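Long-range contact in glutamate--cysteine ligase GshA (Methylobacillus flagellatus KT, PDB 3K1T), which is a putative gamma-glutamylcysteine synthetase, a ligase that probably joins glutamate to cysteine: residues H31-Q36 and A409-L414. Residues are numbered along the deposited sequence; the frame is centred on the assembly and turned at random.
Sequences HWFRSQ and ARLALL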
loop_
_atom_site.group_PDB
_atom_site.type_symbol
_atom_site.label_atom_id
_atom_site.label_comp_id
_atom_site.label_asym_id
_atom_site.label_seq_id
_atom_site.Cartn_x
_atom_site.Cartn_y
_atom_site.Cartn_z
ATOM N N HIS A 31 -4.652 -11.136 11.742
ATOM C CA HIS A 31 -6.090 -11.388 11.717
ATOM C C HIS A 31 -6.804 -10.589 12.803
ATOM O O HIS A 31 -7.840 -9.964 12.552
ATOM C CB HIS A 31 -6.386 -12.879 11.908
ATOM C CG HIS A 31 -7.838 -13.178 11.963
ATOM N ND1 HIS A 31 -8.520 -13.338 13.149
ATOM C CD2 HIS A 31 -8.765 -13.242 10.980
ATOM C CE1 HIS A 31 -9.796 -13.562 12.887
ATOM N NE2 HIS A 31 -9.971 -13.515 11.582
ATOM N N TRP A 32 -6.211 -10.532 14.001
ATOM C CA TRP A 32 -6.815 -9.755 15.091
ATOM C C TRP A 32 -6.885 -8.269 14.729
ATOM O O TRP A 32 -7.925 -7.629 14.905
ATOM C CB TRP A 32 -6.036 -9.996 16.388
ATOM C CG TRP A 32 -6.570 -9.261 17.585
ATOM C CD1 TRP A 32 -7.531 -9.699 18.444
ATOM C CD2 TRP A 32 -6.148 -7.985 18.069
ATOM N NE1 TRP A 32 -7.743 -8.783 19.424
ATOM C CE2 TRP A 32 -6.915 -7.708 19.222
ATOM C CE3 TRP A 32 -5.209 -7.045 17.640
ATOM C CZ2 TRP A 32 -6.760 -6.540 19.961
ATOM C CZ3 TRP A 32 -5.034 -5.904 18.385
ATOM C CH2 TRP A 32 -5.818 -5.654 19.541
ATOM N N PHE A 33 -5.803 -7.708 14.197
ATOM C CA PHE A 33 -5.838 -6.297 13.807
ATOM C C PHE A 33 -6.920 -6.054 12.761
ATOM O O PHE A 33 -7.676 -5.078 12.848
ATOM C CB PHE A 33 -4.485 -5.842 13.241
ATOM C CG PHE A 33 -3.491 -5.359 14.281
ATOM C CD1 PHE A 33 -3.769 -4.250 15.068
ATOM C CD2 PHE A 33 -2.267 -6.006 14.440
ATOM C CE1 PHE A 33 -2.863 -3.796 16.003
ATOM C CE2 PHE A 33 -1.333 -5.537 15.371
ATOM C CZ PHE A 33 -1.649 -4.431 16.148
ATOM N N ARG A 34 -7.008 -6.924 11.754
ATOM C CA ARG A 34 -8.076 -6.755 10.755
ATOM C C ARG A 34 -9.468 -6.741 11.387
ATOM O O ARG A 34 -10.292 -5.895 10.989
ATOM C CB ARG A 34 -8.009 -7.796 9.632
ATOM C CG ARG A 34 -6.948 -7.422 8.595
ATOM C CD ARG A 34 -7.021 -8.370 7.397
ATOM N NE ARG A 34 -6.419 -9.665 7.612
ATOM C CZ ARG A 34 -5.135 -9.931 7.326
ATOM N NH1 ARG A 34 -4.322 -8.993 6.834
ATOM N NH2 ARG A 34 -4.684 -11.125 7.539
ATOM N N SER A 35 -9.736 -7.628 12.361
ATOM C CA SER A 35 -11.008 -7.573 13.071
ATOM C C SER A 35 -11.200 -6.215 13.764
ATOM O O SER A 35 -12.304 -5.666 13.735
ATOM C CB SER A 35 -11.137 -8.691 14.106
ATOM O OG SER A 35 -11.049 -9.915 13.430
ATOM N N GLN A 36 -10.135 -5.675 14.367
ATOM C CA GLN A 36 -10.246 -4.379 15.053
ATOM C C GLN A 36 -10.560 -3.224 14.108
ATOM O O GLN A 36 -11.437 -2.385 14.397
ATOM C CB GLN A 36 -9.004 -4.059 15.906
ATOM C CG GLN A 36 -8.625 -5.178 16.904
ATOM C CD GLN A 36 -9.769 -5.604 17.760
ATOM O OE1 GLN A 36 -10.382 -4.783 18.419
ATOM N NE2 GLN A 36 -10.083 -6.896 17.735
ATOM N N ALA A 409 3.187 0.176 17.694
ATOM C CA ALA A 409 2.643 1.426 17.108
ATOM C C ALA A 409 1.204 1.303 16.659
ATOM O O ALA A 409 0.394 2.210 16.901
ATOM C CB ALA A 409 3.512 1.921 15.944
ATOM N N ARG A 410 0.852 0.166 16.072
ATOM C CA ARG A 410 -0.530 -0.105 15.698
ATOM C C ARG A 410 -1.479 -0.325 16.911
ATOM O O ARG A 410 -2.650 0.015 16.837
ATOM C CB ARG A 410 -0.612 -1.246 14.689
ATOM C CG ARG A 410 -0.133 -0.820 13.260
ATOM C CD ARG A 410 -0.252 -1.981 12.307
ATOM N NE ARG A 410 0.736 -3.022 12.605
ATOM C CZ ARG A 410 0.595 -4.321 12.279
ATOM N NH1 ARG A 410 -0.452 -4.771 11.578
ATOM N NH2 ARG A 410 1.543 -5.174 12.569
ATOM N N LEU A 411 -0.990 -0.884 18.005
ATOM C CA LEU A 411 -1.787 -0.946 19.253
ATOM C C LEU A 411 -2.096 0.454 19.754
ATOM O O LEU A 411 -3.232 0.741 20.149
ATOM C CB LEU A 411 -1.070 -1.754 20.343
ATOM C CG LEU A 411 -0.799 -3.236 20.061
ATOM C CD1 LEU A 411 0.081 -3.824 21.234
ATOM C CD2 LEU A 411 -2.118 -3.991 19.944
ATOM N N ALA A 412 -1.089 1.324 19.744
ATOM C CA ALA A 412 -1.290 2.733 20.157
ATOM C C ALA A 412 -2.252 3.462 19.187
ATOM O O ALA A 412 -3.085 4.258 19.604
ATOM C CB ALA A 412 0.060 3.462 20.251
ATOM N N LEU A 413 -2.133 3.198 17.890
ATOM C CA LEU A 413 -3.089 3.731 16.905
ATOM C C LEU A 413 -4.521 3.311 17.172
ATOM O O LEU A 413 -5.454 4.139 17.141
ATOM C CB LEU A 413 -2.689 3.308 15.479
ATOM C CG LEU A 413 -3.485 3.947 14.348
ATOM C CD1 LEU A 413 -3.007 5.381 14.194
ATOM C CD2 LEU A 413 -3.314 3.163 13.005
ATOM N N LEU A 414 -4.719 2.028 17.459
ATOM C CA LEU A 414 -6.043 1.509 17.763
ATOM C C LEU A 414 -6.626 2.190 19.019
ATOM O O LEU A 414 -7.803 2.631 19.036
ATOM C CB LEU A 414 -5.956 -0.023 17.977
ATOM C CG LEU A 414 -7.239 -0.742 18.374
ATOM C CD1 LEU A 414 -8.357 -0.470 17.325
ATOM C CD2 LEU A 414 -6.980 -2.254 18.516
#
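Phe-33 and Arg-410 face each other between two nearly parallel helices, 26-40 and 398-421, whose axes here run 11.7 Å apart at 19°. The guanidinium of Arg-410 lies flat on the Phe-33 ring, with the planes 26° apart. This is an off-centre cation-pi contact. CE2 of Phe-33 sits over the centre of the guanidinium, and NH1 of Arg-410 comes within 3.6 Å of Phe-33 CD2. The chain of Arg-410 bends at chi3 (-70°), which carries NE over one face of the Phe-33 ring, toward its rim. Arg-410 CB touches the far rim, 3.6 Å from Phe-33 CE1. On the opposite face, Trp-32 CZ3 lies above the rim.

CD2 of Leu-411 meets both aromatic rings, 3.8 Å from Trp-32 CZ3 and 3.9 Å from Phe-33 CZ. CD2 of Leu-414 touches both Trp-32 CH2 and Gln-36 CG, 3.7 Å from each. Glu-30 forms a salt bridge with Arg-410 NH1, and Glu-221 of helix 210-226 takes the indole N-H.

An alanine in place of Phe-33 would probably open a gap between Trp-32 and Arg-410 and leave the guanidinium without its aromatic partner. The chemistry implies a mainly apolar helix-helix seam with one buried charge, which Glu-30 is likely to balance while the ring covers a guanidinium face.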